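Long-range contacts in rhamnogalacturonan endolyase YesW (Bacillus subtilis, PDB 2ZUX), which cleaves the rhamnogalacturonan backbone of plant cell-wall pectin by endo-type elimination, and requires calcium or manganese for activity: residues Lys203-Gly211 / Tyr230-Glu241; Thr179-Asp187 / Gln278-Arg286. All blocks are in the same frame, centred on the assembly; numbering follows the deposited sequence.

The two contacts differ most in depth. The centre of contact 2 lies about 12 Å from the centre of the chain; it joins strand 182-184 to strand 281-286, from two successive four-stranded propeller sheets, and apolar side chains fill most of it, with water and a calcium-bound turn at one end. The centre of contact 1 lies about 23 Å from the same point, partly at the surface, where loop 203-211 meets a hairpin through carboxylate, ammonium and backbone groups, with an apolar patch round Ile210 alongside. Strand 230-235, in the same sheet as 182-184, carries contact 1 on one face; on its other face Leu231 CD1 packs 4.1 Å from Met284 CG.

Contact 1 of 2, residues Lys203-Gly211 / Tyr230-Glu241; sequences KDGTGKVIG and YLTVFQGSTGKE. With RAM (alpha-L-rhamnopyranose), chain P.
Asp204 OD1 takes three bonds from its own loop: Thr206 OG1 at 2.7 Å lies on the syn side, near the carboxylate plane, whereas Thr206 N and Lys208 N approach from opposite faces. The bond from Thr206 N makes an Asx turn, laid over the type I turn Asp204-Gly207. With CG between backbone N and carbonyl carbon (chi1 81°), the carboxylate can serve both this turn and the hairpin: Asp204 OD2 accepts from Glu241 N at 2.9 Å, almost straight (177°). Gly205 N donates to Gly239 O at 2.8 Å. The loop thus rests on the hairpin between strands 230-235 and 241-246 of one propeller blade, while its far side, with Lys203 and Val209, lines a rhamnose site. Lys208, bent at its last two torsions, brings NZ to the syn side of Glu241 OE1 at 2.8 Å, a salt bridge; Glu241 OE2 is bonded to Thr244. Ile210 CD1 meets Thr232 OG1 tip to tip at 3.7 Å in van der Waals contact, that hydroxyl being hydrogen-bonded to Thr198, and Ile210 CG2 lies 3.9 Å from Tyr230 CD2. The Phe234 ring takes Asp204 CB at its edge, 3.7 Å from CE1, and Thr232 CG2 over one face.

Contact 2 of 2, residues Thr179-Asp187 / Gln278-Arg286; sequences TQFMVYDLD and QRPSLIMTR. With CA (calcium ion), chain G.
Tyr184 and Pro280 meet obliquely, the tyrosine's CD2-CE2 side lying along the CB and CG atoms of the proline ring, with Tyr184 CE2 and Pro280 CB 3.6 Å apart. At the phenol's far end, its OH and the Tyr274 hydroxyl are hydrogen-bonded. Replacing Tyr184 by an alanine is likely to open a gap beside Pro280 and to leave the Tyr274 hydroxyl without this partner. Pro280 is also wedged under the turn that follows the strand, its CG 3.4 Å from Asp185 O. Leu186 begins by pointing past the other segment, but its CD2 swings in over the backbone of the opposing strand, 4.2 Å from Ser281 C. Further along, Met182 and Leu282 cross at a slant: Leu282 has CG anti to its backbone N (chi1 175°), and its CD1 reaches Met182 CG at 3.6 Å. The methionine bends away beyond CG.

This is packing between blades of the beta-propeller: strand 182-184 edges one sheet, 281-286 lies second in the next, and they run 152° apart in end-to-end direction with side chains between them. Where the segments leave their strands the chemistry turns polar. One water bridges Leu186 O and Pro280 O. A second donates to Leu186 O and accepts from Arg279 NE at 2.8 Å, in the guanidinium plane; Arg279 NH2 gives Asp187 O a weak, bent bond (3.0 Å, 124°). On the opposite side of this turn, Asp185 OD1 and Asp187 OD1 bind a calcium ion, Asp187 OD1 at 2.3 Å, in a site completed by Asp189, the backbone O of Lys191, Glu193 and a water.

Contact 1 of 2, residues Lys203-Gly211 / Tyr230-Glu241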
ATOM      1  N   LYS A 203     -15.044  19.101   3.833  1.00 11.16           N
ATOM      2  CA  LYS A 203     -16.288  18.708   4.486  1.00 11.98           C
ATOM      3  C   LYS A 203     -16.164  17.268   4.977  1.00 11.38           C
ATOM      4  O   LYS A 203     -15.880  16.354   4.188  1.00 11.32           O
ATOM      5  CB  LYS A 203     -17.452  18.861   3.505  1.00 11.95           C
ATOM      6  CG  LYS A 203     -18.833  18.700   4.131  1.00 14.14           C
ATOM      7  CD  LYS A 203     -19.950  19.263   3.242  1.00 14.92           C
ATOM      8  CE  LYS A 203     -20.011  18.581   1.879  1.00 19.04           C
ATOM      9  NZ  LYS A 203     -20.429  17.148   1.937  1.00 21.24           N
ATOM     10  N   ASP A 204     -16.374  17.066   6.274  1.00 10.83           N
ATOM     11  CA  ASP A 204     -16.222  15.740   6.852  1.00 10.78           C
ATOM     12  C   ASP A 204     -17.414  14.845   6.508  1.00 10.66           C
ATOM     13  O   ASP A 204     -18.357  15.282   5.825  1.00 10.62           O
ATOM     14  CB  ASP A 204     -15.860  15.800   8.354  1.00 10.88           C
ATOM     15  CG  ASP A 204     -17.056  16.026   9.289  1.00 11.07           C
ATOM     16  OD1 ASP A 204     -18.224  16.025   8.859  1.00 10.98           O
ATOM     17  OD2 ASP A 204     -16.784  16.190  10.496  1.00 11.90           O
ATOM     18  N   GLY A 205     -17.354  13.592   6.955  1.00 10.44           N
ATOM     19  CA  GLY A 205     -18.368  12.614   6.594  1.00 10.90           C
ATOM     20  C   GLY A 205     -19.745  12.895   7.165  1.00 11.19           C
ATOM     21  O   GLY A 205     -20.723  12.289   6.729  1.00 11.93           O
ATOM     22  N   THR A 206     -19.818  13.806   8.132  1.00 11.05           N
ATOM     23  CA  THR A 206     -21.105  14.219   8.715  1.00 11.97           C
ATOM     24  C   THR A 206     -21.616  15.520   8.104  1.00 11.96           C
ATOM     25  O   THR A 206     -22.636  16.052   8.539  1.00 13.02           O
ATOM     26  CB  THR A 206     -21.034  14.401  10.249  1.00 12.31           C
ATOM     27  OG1 THR A 206     -20.311  15.597  10.580  1.00 13.29           O
ATOM     28  CG2 THR A 206     -20.408  13.193  10.933  1.00 13.08           C
ATOM     29  N   GLY A 207     -20.904  16.038   7.113  1.00 11.57           N
ATOM     30  CA  GLY A 207     -21.301  17.275   6.457  1.00 11.10           C
ATOM     31  C   GLY A 207     -20.843  18.555   7.127  1.00 10.92           C
ATOM     32  O   GLY A 207     -21.336  19.640   6.791  1.00 11.05           O
ATOM     33  N   LYS A 208     -19.912  18.440   8.068  1.00 10.61           N
ATOM     34  CA  LYS A 208     -19.369  19.605   8.763  1.00 11.46           C
ATOM     35  C   LYS A 208     -18.142  20.107   8.030  1.00 11.35           C
ATOM     36  O   LYS A 208     -17.221  19.338   7.734  1.00 11.32           O
ATOM     37  CB  LYS A 208     -19.024  19.265  10.211  1.00 11.78           C
ATOM     38  CG  LYS A 208     -18.730  20.504  11.051  1.00 14.98           C
ATOM     39  CD  LYS A 208     -18.208  20.156  12.425  1.00 19.27           C
ATOM     40  CE  LYS A 208     -16.721  19.878  12.386  1.00 21.59           C
ATOM     41  NZ  LYS A 208     -15.941  21.134  12.531  1.00 25.19           N
ATOM     42  N   VAL A 209     -18.134  21.396   7.726  1.00 11.84           N
ATOM     43  CA  VAL A 209     -17.038  22.004   6.987  1.00 12.35           C
ATOM     44  C   VAL A 209     -15.951  22.484   7.956  1.00 12.90           C
ATOM     45  O   VAL A 209     -16.241  23.098   8.990  1.00 13.84           O
ATOM     46  CB  VAL A 209     -17.552  23.139   6.072  1.00 12.23           C
ATOM     47  CG1 VAL A 209     -16.420  23.727   5.262  1.00 13.27           C
ATOM     48  CG2 VAL A 209     -18.642  22.623   5.135  1.00 12.80           C
ATOM     49  N   ILE A 210     -14.702  22.160   7.621  1.00 12.79           N
ATOM     50  CA  ILE A 210     -13.531  22.527   8.414  1.00 13.52           C
ATOM     51  C   ILE A 210     -13.087  23.957   8.102  1.00 13.18           C
ATOM     52  O   ILE A 210     -13.072  24.374   6.947  1.00 12.81           O
ATOM     53  CB  ILE A 210     -12.372  21.522   8.153  1.00 13.31           C
ATOM     54  CG1 ILE A 210     -12.768  20.130   8.663  1.00 14.87           C
ATOM     55  CG2 ILE A 210     -11.066  21.987   8.813  1.00 14.57           C
ATOM     56  CD1 ILE A 210     -11.830  19.011   8.271  1.00 14.36           C
ATOM     57  N   GLY A 211     -12.731  24.699   9.150  1.00 13.32           N
ATOM     58  CA  GLY A 211     -12.142  26.033   9.014  1.00 14.21           C
ATOM     59  C   GLY A 211     -13.080  27.102   8.487  1.00 15.12           C
ATOM     60  O   GLY A 211     -14.262  27.145   8.839  1.00 15.57           O
ATOM     61  N   TYR A 230      -4.148  22.327   6.754  1.00 10.45           N
ATOM     62  CA  TYR A 230      -4.451  21.567   7.963  1.00 10.55           C
ATOM     63  C   TYR A 230      -4.103  20.091   7.827  1.00 10.43           C
ATOM     64  O   TYR A 230      -3.976  19.562   6.720  1.00 10.77           O
ATOM     65  CB  TYR A 230      -5.933  21.699   8.341  1.00 10.95           C
ATOM     66  CG  TYR A 230      -6.471  23.108   8.377  1.00 10.93           C
ATOM     67  CD1 TYR A 230      -5.833  24.103   9.115  1.00 12.12           C
ATOM     68  CD2 TYR A 230      -7.635  23.436   7.690  1.00 11.90           C
ATOM     69  CE1 TYR A 230      -6.329  25.407   9.145  1.00 11.97           C
ATOM     70  CE2 TYR A 230      -8.149  24.732   7.713  1.00 12.20           C
ATOM     71  CZ  TYR A 230      -7.485  25.713   8.442  1.00 11.69           C
ATOM     72  OH  TYR A 230      -7.984  26.991   8.492  1.00 12.62           O
ATOM     73  N   LEU A 231      -3.958  19.449   8.981  1.00 10.73           N
ATOM     74  CA  LEU A 231      -3.858  17.997   9.085  1.00 10.83           C
ATOM     75  C   LEU A 231      -5.036  17.544   9.929  1.00 10.56           C
ATOM     76  O   LEU A 231      -5.210  18.039  11.045  1.00 11.00           O
ATOM     77  CB  LEU A 231      -2.543  17.600   9.758  1.00 11.13           C
ATOM     78  CG  LEU A 231      -2.321  16.097   9.958  1.00 11.13           C
ATOM     79  CD1 LEU A 231      -2.310  15.344   8.617  1.00 12.38           C
ATOM     80  CD2 LEU A 231      -1.032  15.853  10.719  1.00 12.66           C
ATOM     81  N   THR A 232      -5.849  16.628   9.396  1.00 10.16           N
ATOM     82  CA  THR A 232      -7.025  16.134  10.116  1.00 10.37           C
ATOM     83  C   THR A 232      -6.969  14.629  10.295  1.00 10.31           C
ATOM     84  O   THR A 232      -6.583  13.887   9.383  1.00 10.74           O
ATOM     85  CB  THR A 232      -8.330  16.508   9.380  1.00 10.63           C
ATOM     86  OG1 THR A 232      -8.397  17.934   9.238  1.00 10.55           O
ATOM     87  CG2 THR A 232      -9.556  16.046  10.160  1.00 11.17           C
ATOM     88  N   VAL A 233      -7.359  14.195  11.490  1.00 10.53           N
ATOM     89  CA  VAL A 233      -7.650  12.794  11.753  1.00 11.12           C
ATOM     90  C   VAL A 233      -9.172  12.663  11.799  1.00 10.89           C
ATOM     91  O   VAL A 233      -9.838  13.360  12.579  1.00 11.33           O
ATOM     92  CB  VAL A 233      -7.036  12.313  13.083  1.00 11.38           C
ATOM     93  CG1 VAL A 233      -7.344  10.841  13.327  1.00 12.49           C
ATOM     94  CG2 VAL A 233      -5.532  12.551  13.105  1.00 12.17           C
ATOM     95  N   PHE A 234      -9.716  11.788  10.954  1.00 10.95           N
ATOM     96  CA  PHE A 234     -11.147  11.530  10.864  1.00 11.13           C
ATOM     97  C   PHE A 234     -11.461  10.173  11.480  1.00 11.23           C
ATOM     98  O   PHE A 234     -10.695   9.213  11.327  1.00 11.70           O
ATOM     99  CB  PHE A 234     -11.606  11.485   9.401  1.00 10.88           C
ATOM    100  CG  PHE A 234     -11.434  12.779   8.635  1.00 10.50           C
ATOM    101  CD1 PHE A 234     -12.431  13.750   8.649  1.00 10.85           C
ATOM    102  CD2 PHE A 234     -10.303  12.992   7.853  1.00 11.40           C
ATOM    103  CE1 PHE A 234     -12.300  14.923   7.911  1.00 10.75           C
ATOM    104  CE2 PHE A 234     -10.160  14.163   7.118  1.00 11.17           C
ATOM    105  CZ  PHE A 234     -11.157  15.133   7.145  1.00 11.45           C
ATOM    106  N   GLN A 235     -12.612  10.081  12.139  1.00 11.66           N
ATOM    107  CA  GLN A 235     -13.098   8.825  12.689  1.00 11.98           C
ATOM    108  C   GLN A 235     -13.387   7.855  11.547  1.00 11.63           C
ATOM    109  O   GLN A 235     -14.060   8.211  10.585  1.00 12.02           O
ATOM    110  CB  GLN A 235     -14.363   9.088  13.511  1.00 12.26           C
ATOM    111  CG  GLN A 235     -14.891   7.874  14.251  1.00 13.35           C
ATOM    112  CD  GLN A 235     -16.025   8.224  15.187  1.00 16.26           C
ATOM    113  OE1 GLN A 235     -16.953   8.944  14.819  1.00 15.39           O
ATOM    114  NE2 GLN A 235     -15.951   7.720  16.409  1.00 19.72           N
ATOM    115  N   GLY A 236     -12.864   6.636  11.645  1.00 11.66           N
ATOM    116  CA  GLY A 236     -13.003   5.676  10.558  1.00 11.75           C
ATOM    117  C   GLY A 236     -14.425   5.251  10.247  1.00 11.92           C
ATOM    118  O   GLY A 236     -14.764   5.014   9.092  1.00 12.18           O
ATOM    119  N   SER A 237     -15.254   5.131  11.284  1.00 12.20           N
ATOM    120  CA  SER A 237     -16.610   4.603  11.115  1.00 12.78           C
ATOM    121  C   SER A 237     -17.589   5.614  10.521  1.00 12.76           C
ATOM    122  O   SER A 237     -18.572   5.222   9.904  1.00 12.74           O
ATOM    123  CB  SER A 237     -17.143   4.095  12.450  1.00 13.45           C
ATOM    124  OG  SER A 237     -17.180   5.148  13.389  1.00 14.91           O
ATOM    125  N   THR A 238     -17.310   6.903  10.707  1.00 12.88           N
ATOM    126  CA  THR A 238     -18.259   7.977  10.396  1.00 12.89           C
ATOM    127  C   THR A 238     -17.690   9.058   9.482  1.00 12.85           C
ATOM    128  O   THR A 238     -18.446   9.845   8.912  1.00 12.68           O
ATOM    129  CB  THR A 238     -18.665   8.719  11.660  1.00 12.92           C
ATOM    130  OG1 THR A 238     -17.480   9.255  12.264  1.00 13.07           O
ATOM    131  CG2 THR A 238     -19.421   7.801  12.637  1.00 13.03           C
ATOM    132  N   GLY A 239     -16.361   9.137   9.383  1.00 12.07           N
ATOM    133  CA  GLY A 239     -15.726  10.209   8.623  1.00 12.10           C
ATOM    134  C   GLY A 239     -15.785  11.542   9.350  1.00 11.92           C
ATOM    135  O   GLY A 239     -15.501  12.581   8.762  1.00 11.45           O
ATOM    136  N   LYS A 240     -16.170  11.521  10.624  1.00 12.26           N
ATOM    137  CA  LYS A 240     -16.277  12.746  11.414  1.00 12.98           C
ATOM    138  C   LYS A 240     -14.888  13.264  11.778  1.00 12.20           C
ATOM    139  O   LYS A 240     -14.004  12.487  12.135  1.00 11.77           O
ATOM    140  CB  LYS A 240     -17.095  12.480  12.685  1.00 13.22           C
ATOM    141  CG  LYS A 240     -17.329  13.699  13.567  1.00 15.87           C
ATOM    142  CD  LYS A 240     -18.102  13.327  14.825  1.00 16.15           C
ATOM    143  CE  LYS A 240     -17.307  12.386  15.729  1.00 21.09           C
ATOM    144  NZ  LYS A 240     -18.045  12.063  16.994  1.00 24.23           N
ATOM    145  N   GLU A 241     -14.709  14.579  11.694  1.00 11.96           N
ATOM    146  CA  GLU A 241     -13.475  15.215  12.145  1.00 12.70           C
ATOM    147  C   GLU A 241     -13.254  14.924  13.633  1.00 13.14           C
ATOM    148  O   GLU A 241     -14.139  15.191  14.457  1.00 13.31           O
ATOM    149  CB  GLU A 241     -13.569  16.728  11.933  1.00 12.96           C
ATOM    150  CG  GLU A 241     -12.374  17.524  12.457  1.00 14.11           C
ATOM    151  CD  GLU A 241     -12.660  19.004  12.553  1.00 15.96           C
ATOM    152  OE1 GLU A 241     -13.800  19.378  12.903  1.00 18.15           O
ATOM    153  OE2 GLU A 241     -11.745  19.808  12.294  1.00 16.67           O
TER
HETATM  154  C1  RAM P 642     -19.363  25.535   1.328  1.00 24.82           C
HETATM  155  C2  RAM P 642     -17.945  25.203   0.863  1.00 23.82           C
HETATM  156  C3  RAM P 642     -17.632  23.733   1.144  1.00 23.43           C
HETATM  157  C4  RAM P 642     -18.691  22.837   0.510  1.00 23.87           C
HETATM  158  C5  RAM P 642     -20.083  23.265   0.983  1.00 24.95           C
HETATM  159  C6  RAM P 642     -21.194  22.471   0.301  1.00 25.17           C
HETATM  160  O1  RAM P 642     -19.439  25.461   2.738  1.00 25.59           O
HETATM  161  O2  RAM P 642     -17.840  25.475  -0.518  1.00 24.22           O
HETATM  162  O3  RAM P 642     -16.354  23.381   0.662  1.00 18.67           O
HETATM  163  O4  RAM P 642     -18.432  21.500   0.879  1.00 25.69           O
HETATM  164  O5  RAM P 642     -20.301  24.647   0.733  1.00 25.25           O
HETATM  165  O   HOH W   1     -21.234   9.871   8.996  1.00 20.62           O

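Contact 2 of 2, residues Thr179-Asp187 / Gln278-Arg286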
ATOM      1  N   THR A 179      -3.201  14.704  -2.346  1.00  9.63           N
ATOM      2  CA  THR A 179      -3.716  13.965  -1.187  1.00  9.77           C
ATOM      3  C   THR A 179      -3.049  12.605  -1.058  1.00  9.11           C
ATOM      4  O   THR A 179      -3.053  11.805  -2.002  1.00  9.31           O
ATOM      5  CB  THR A 179      -5.241  13.772  -1.281  1.00  9.58           C
ATOM      6  OG1 THR A 179      -5.873  15.059  -1.297  1.00  9.85           O
ATOM      7  CG2 THR A 179      -5.774  12.978  -0.103  1.00 10.22           C
ATOM      8  N   GLN A 180      -2.495  12.367   0.134  1.00  9.07           N
ATOM      9  CA  GLN A 180      -1.878  11.102   0.526  1.00  8.93           C
ATOM     10  C   GLN A 180      -2.584  10.670   1.807  1.00  9.16           C
ATOM     11  O   GLN A 180      -2.425  11.309   2.844  1.00  9.89           O
ATOM     12  CB  GLN A 180      -0.373  11.299   0.760  1.00  9.23           C
ATOM     13  CG  GLN A 180       0.348  12.084  -0.341  1.00  8.91           C
ATOM     14  CD  GLN A 180       0.149  11.514  -1.739  1.00  9.56           C
ATOM     15  OE1 GLN A 180      -0.077  10.317  -1.934  1.00 10.06           O
ATOM     16  NE2 GLN A 180       0.245  12.392  -2.732  1.00  9.62           N
ATOM     17  N   PHE A 181      -3.400   9.624   1.731  1.00  9.07           N
ATOM     18  CA  PHE A 181      -4.286   9.293   2.850  1.00  9.23           C
ATOM     19  C   PHE A 181      -3.864   8.052   3.612  1.00  9.47           C
ATOM     20  O   PHE A 181      -3.610   6.998   3.033  1.00  9.48           O
ATOM     21  CB  PHE A 181      -5.762   9.254   2.415  1.00  9.75           C
ATOM     22  CG  PHE A 181      -6.090   8.210   1.364  1.00  9.52           C
ATOM     23  CD1 PHE A 181      -6.740   7.037   1.721  1.00 10.95           C
ATOM     24  CD2 PHE A 181      -5.787   8.417   0.017  1.00 10.54           C
ATOM     25  CE1 PHE A 181      -7.061   6.079   0.763  1.00  9.88           C
ATOM     26  CE2 PHE A 181      -6.093   7.451  -0.945  1.00 10.94           C
ATOM     27  CZ  PHE A 181      -6.727   6.287  -0.568  1.00 10.83           C
ATOM     28  N   MET A 182      -3.767   8.209   4.929  1.00  9.10           N
ATOM     29  CA  MET A 182      -3.332   7.141   5.814  1.00  9.34           C
ATOM     30  C   MET A 182      -4.514   6.570   6.561  1.00  9.55           C
ATOM     31  O   MET A 182      -5.281   7.303   7.187  1.00 10.73           O
ATOM     32  CB  MET A 182      -2.285   7.657   6.801  1.00 10.01           C
ATOM     33  CG  MET A 182      -0.920   7.910   6.174  1.00 10.27           C
ATOM     34  SD  MET A 182      -0.194   6.424   5.435  1.00 11.48           S
ATOM     35  CE  MET A 182      -0.252   6.833   3.688  1.00 11.11           C
ATOM     36  N   VAL A 183      -4.646   5.254   6.491  1.00  9.59           N
ATOM     37  CA  VAL A 183      -5.717   4.555   7.192  1.00  9.38           C
ATOM     38  C   VAL A 183      -5.071   3.603   8.180  1.00  9.69           C
ATOM     39  O   VAL A 183      -4.317   2.712   7.788  1.00  9.60           O
ATOM     40  CB  VAL A 183      -6.634   3.782   6.210  1.00  9.47           C
ATOM     41  CG1 VAL A 183      -7.785   3.121   6.963  1.00  9.45           C
ATOM     42  CG2 VAL A 183      -7.160   4.711   5.111  1.00  9.74           C
ATOM     43  N   TYR A 184      -5.346   3.794   9.466  1.00  9.66           N
ATOM     44  CA  TYR A 184      -4.660   3.001  10.477  1.00  9.64           C
ATOM     45  C   TYR A 184      -5.290   3.244  11.823  1.00  9.81           C
ATOM     46  O   TYR A 184      -5.842   4.312  12.073  1.00 10.00           O
ATOM     47  CB  TYR A 184      -3.165   3.380  10.541  1.00  9.88           C
ATOM     48  CG  TYR A 184      -2.291   2.187  10.858  1.00  9.64           C
ATOM     49  CD1 TYR A 184      -1.895   1.314   9.851  1.00  9.46           C
ATOM     50  CD2 TYR A 184      -1.874   1.918  12.166  1.00 10.56           C
ATOM     51  CE1 TYR A 184      -1.113   0.209  10.127  1.00 10.10           C
ATOM     52  CE2 TYR A 184      -1.093   0.798  12.453  1.00 10.12           C
ATOM     53  CZ  TYR A 184      -0.711  -0.046  11.424  1.00  9.99           C
ATOM     54  OH  TYR A 184       0.055  -1.169  11.664  1.00 11.03           O
ATOM     55  N   ASP A 185      -5.193   2.241  12.694  1.00  9.86           N
ATOM     56  CA  ASP A 185      -5.573   2.419  14.091  1.00 10.71           C
ATOM     57  C   ASP A 185      -4.413   3.105  14.813  1.00 10.84           C
ATOM     58  O   ASP A 185      -3.562   2.444  15.410  1.00 11.39           O
ATOM     59  CB  ASP A 185      -5.917   1.078  14.736  1.00 10.56           C
ATOM     60  CG  ASP A 185      -6.342   1.209  16.180  1.00 10.91           C
ATOM     61  OD1 ASP A 185      -6.653   2.335  16.625  1.00 10.81           O
ATOM     62  OD2 ASP A 185      -6.348   0.158  16.863  1.00 11.43           O
ATOM     63  N   LEU A 186      -4.383   4.434  14.742  1.00 11.40           N
ATOM     64  CA  LEU A 186      -3.296   5.222  15.310  1.00 12.04           C
ATOM     65  C   LEU A 186      -3.278   5.217  16.829  1.00 12.60           C
ATOM     66  O   LEU A 186      -2.202   5.257  17.425  1.00 12.11           O
ATOM     67  CB  LEU A 186      -3.361   6.671  14.818  1.00 12.66           C
ATOM     68  CG  LEU A 186      -2.913   6.914  13.374  1.00 13.95           C
ATOM     69  CD1 LEU A 186      -3.367   8.293  12.909  1.00 15.41           C
ATOM     70  CD2 LEU A 186      -1.411   6.762  13.225  1.00 15.52           C
ATOM     71  N   ASP A 187      -4.454   5.192  17.455  1.00 13.24           N
ATOM     72  CA  ASP A 187      -4.525   5.313  18.923  1.00 14.23           C
ATOM     73  C   ASP A 187      -4.630   3.977  19.669  1.00 14.68           C
ATOM     74  O   ASP A 187      -4.512   3.950  20.901  1.00 15.15           O
ATOM     75  CB  ASP A 187      -5.611   6.308  19.366  1.00 14.50           C
ATOM     76  CG  ASP A 187      -7.009   5.882  18.970  1.00 15.46           C
ATOM     77  OD1 ASP A 187      -7.182   4.806  18.364  1.00 13.85           O
ATOM     78  OD2 ASP A 187      -7.954   6.643  19.273  1.00 17.68           O
ATOM     79  N   GLN A 278       6.626   0.044  19.159  1.00 14.06           N
ATOM     80  CA  GLN A 278       5.471  -0.656  19.718  1.00 14.68           C
ATOM     81  C   GLN A 278       4.152  -0.217  19.089  1.00 13.27           C
ATOM     82  O   GLN A 278       3.274  -1.038  18.820  1.00 12.69           O
ATOM     83  CB  GLN A 278       5.420  -0.469  21.243  1.00 14.86           C
ATOM     84  CG  GLN A 278       4.326  -1.280  21.929  1.00 17.35           C
ATOM     85  CD  GLN A 278       4.114  -0.914  23.389  1.00 18.23           C
ATOM     86  OE1 GLN A 278       5.065  -0.815  24.169  1.00 23.38           O
ATOM     87  NE2 GLN A 278       2.853  -0.738  23.770  1.00 21.99           N
ATOM     88  N   ARG A 279       4.015   1.089  18.876  1.00 12.40           N
ATOM     89  CA  ARG A 279       2.764   1.679  18.414  1.00 12.09           C
ATOM     90  C   ARG A 279       2.984   2.555  17.189  1.00 11.54           C
ATOM     91  O   ARG A 279       4.082   3.067  16.994  1.00 11.71           O
ATOM     92  CB  ARG A 279       2.119   2.489  19.532  1.00 11.92           C
ATOM     93  CG  ARG A 279       1.599   1.618  20.671  1.00 13.06           C
ATOM     94  CD  ARG A 279       1.199   2.473  21.861  1.00 14.71           C
ATOM     95  NE  ARG A 279      -0.058   3.180  21.625  1.00 14.77           N
ATOM     96  CZ  ARG A 279      -0.683   3.936  22.528  1.00 16.87           C
ATOM     97  NH1 ARG A 279      -0.161   4.103  23.739  1.00 18.93           N
ATOM     98  NH2 ARG A 279      -1.830   4.529  22.223  1.00 17.84           N
ATOM     99  N   PRO A 280       1.941   2.704  16.350  1.00 11.04           N
ATOM    100  CA  PRO A 280       2.090   3.476  15.113  1.00 11.07           C
ATOM    101  C   PRO A 280       2.193   4.978  15.336  1.00 11.28           C
ATOM    102  O   PRO A 280       1.580   5.518  16.269  1.00 11.51           O
ATOM    103  CB  PRO A 280       0.806   3.155  14.350  1.00 11.23           C
ATOM    104  CG  PRO A 280      -0.201   2.854  15.428  1.00 11.02           C
ATOM    105  CD  PRO A 280       0.593   2.117  16.472  1.00 11.43           C
ATOM    106  N   SER A 281       2.950   5.623  14.451  1.00 11.05           N
ATOM    107  CA  SER A 281       2.996   7.072  14.309  1.00 10.81           C
ATOM    108  C   SER A 281       2.687   7.422  12.861  1.00 10.90           C
ATOM    109  O   SER A 281       2.783   6.568  11.973  1.00 10.72           O
ATOM    110  CB  SER A 281       4.378   7.624  14.663  1.00 10.87           C
ATOM    111  OG  SER A 281       4.738   7.330  16.009  1.00 11.37           O
ATOM    112  N   LEU A 282       2.330   8.680  12.638  1.00 10.62           N
ATOM    113  CA  LEU A 282       1.961   9.181  11.320  1.00 10.69           C
ATOM    114  C   LEU A 282       3.087  10.050  10.776  1.00 10.45           C
ATOM    115  O   LEU A 282       3.564  10.943  11.472  1.00 10.96           O
ATOM    116  CB  LEU A 282       0.693  10.025  11.468  1.00 10.97           C
ATOM    117  CG  LEU A 282       0.177  10.765  10.238  1.00 10.93           C
ATOM    118  CD1 LEU A 282      -0.352   9.751   9.232  1.00 11.65           C
ATOM    119  CD2 LEU A 282      -0.908  11.751  10.657  1.00 12.14           C
ATOM    120  N   ILE A 283       3.499   9.802   9.533  1.00 10.33           N
ATOM    121  CA  ILE A 283       4.537  10.597   8.878  1.00 10.88           C
ATOM    122  C   ILE A 283       3.908  11.402   7.743  1.00 10.40           C
ATOM    123  O   ILE A 283       3.213  10.836   6.903  1.00 11.01           O
ATOM    124  CB  ILE A 283       5.635   9.693   8.269  1.00 11.37           C
ATOM    125  CG1 ILE A 283       6.115   8.651   9.295  1.00 12.27           C
ATOM    126  CG2 ILE A 283       6.777  10.543   7.684  1.00 12.45           C
ATOM    127  CD1 ILE A 283       6.761   9.235  10.546  1.00 12.95           C
ATOM    128  N   MET A 284       4.136  12.716   7.731  1.00 10.14           N
ATOM    129  CA  MET A 284       3.755  13.573   6.605  1.00 10.20           C
ATOM    130  C   MET A 284       5.033  14.190   6.062  1.00  9.40           C
ATOM    131  O   MET A 284       5.841  14.731   6.832  1.00 10.32           O
ATOM    132  CB  MET A 284       2.809  14.694   7.049  1.00 10.88           C
ATOM    133  CG  MET A 284       1.424  14.229   7.447  1.00 12.73           C
ATOM    134  SD  MET A 284       0.412  13.771   5.987  1.00 21.13           S
ATOM    135  CE  MET A 284      -0.361  12.330   6.678  1.00 18.97           C
ATOM    136  N   THR A 285       5.222  14.112   4.746  1.00  9.31           N
ATOM    137  CA  THR A 285       6.402  14.695   4.117  1.00  9.03           C
ATOM    138  C   THR A 285       6.035  15.706   3.042  1.00  9.24           C
ATOM    139  O   THR A 285       4.916  15.697   2.494  1.00  9.41           O
ATOM    140  CB  THR A 285       7.342  13.626   3.514  1.00  9.43           C
ATOM    141  OG1 THR A 285       6.840  13.193   2.246  1.00  9.53           O
ATOM    142  CG2 THR A 285       7.438  12.417   4.418  1.00 10.03           C
ATOM    143  N   ARG A 286       6.984  16.573   2.723  1.00  9.11           N
ATOM    144  CA  ARG A 286       6.763  17.606   1.719  1.00  9.07           C
ATOM    145  C   ARG A 286       8.079  17.878   1.043  1.00  9.49           C
ATOM    146  O   ARG A 286       9.095  18.081   1.714  1.00  9.58           O
ATOM    147  CB  ARG A 286       6.220  18.883   2.369  1.00  9.35           C
ATOM    148  CG  ARG A 286       5.748  19.954   1.387  1.00  9.92           C
ATOM    149  CD  ARG A 286       5.055  21.088   2.103  1.00  9.83           C
ATOM    150  NE  ARG A 286       4.189  21.819   1.185  1.00 10.22           N
ATOM    151  CZ  ARG A 286       3.111  22.507   1.551  1.00  9.68           C
ATOM    152  NH1 ARG A 286       2.778  22.610   2.834  1.00 10.63           N
ATOM    153  NH2 ARG A 286       2.369  23.101   0.618  1.00 10.45           N
TER
HETATM  154 CA    CA G 633      -8.437   3.993  16.618  1.00 11.95          CA
HETATM  155  O   HOH W   2      -0.268   7.355  17.264  1.00 11.66           O
HETATM  156  O   HOH W   3      -1.531   3.241  19.233  1.00 13.39           O
HETATM  157  O   HOH W   4     -10.617   4.932  17.223  1.00 23.66           O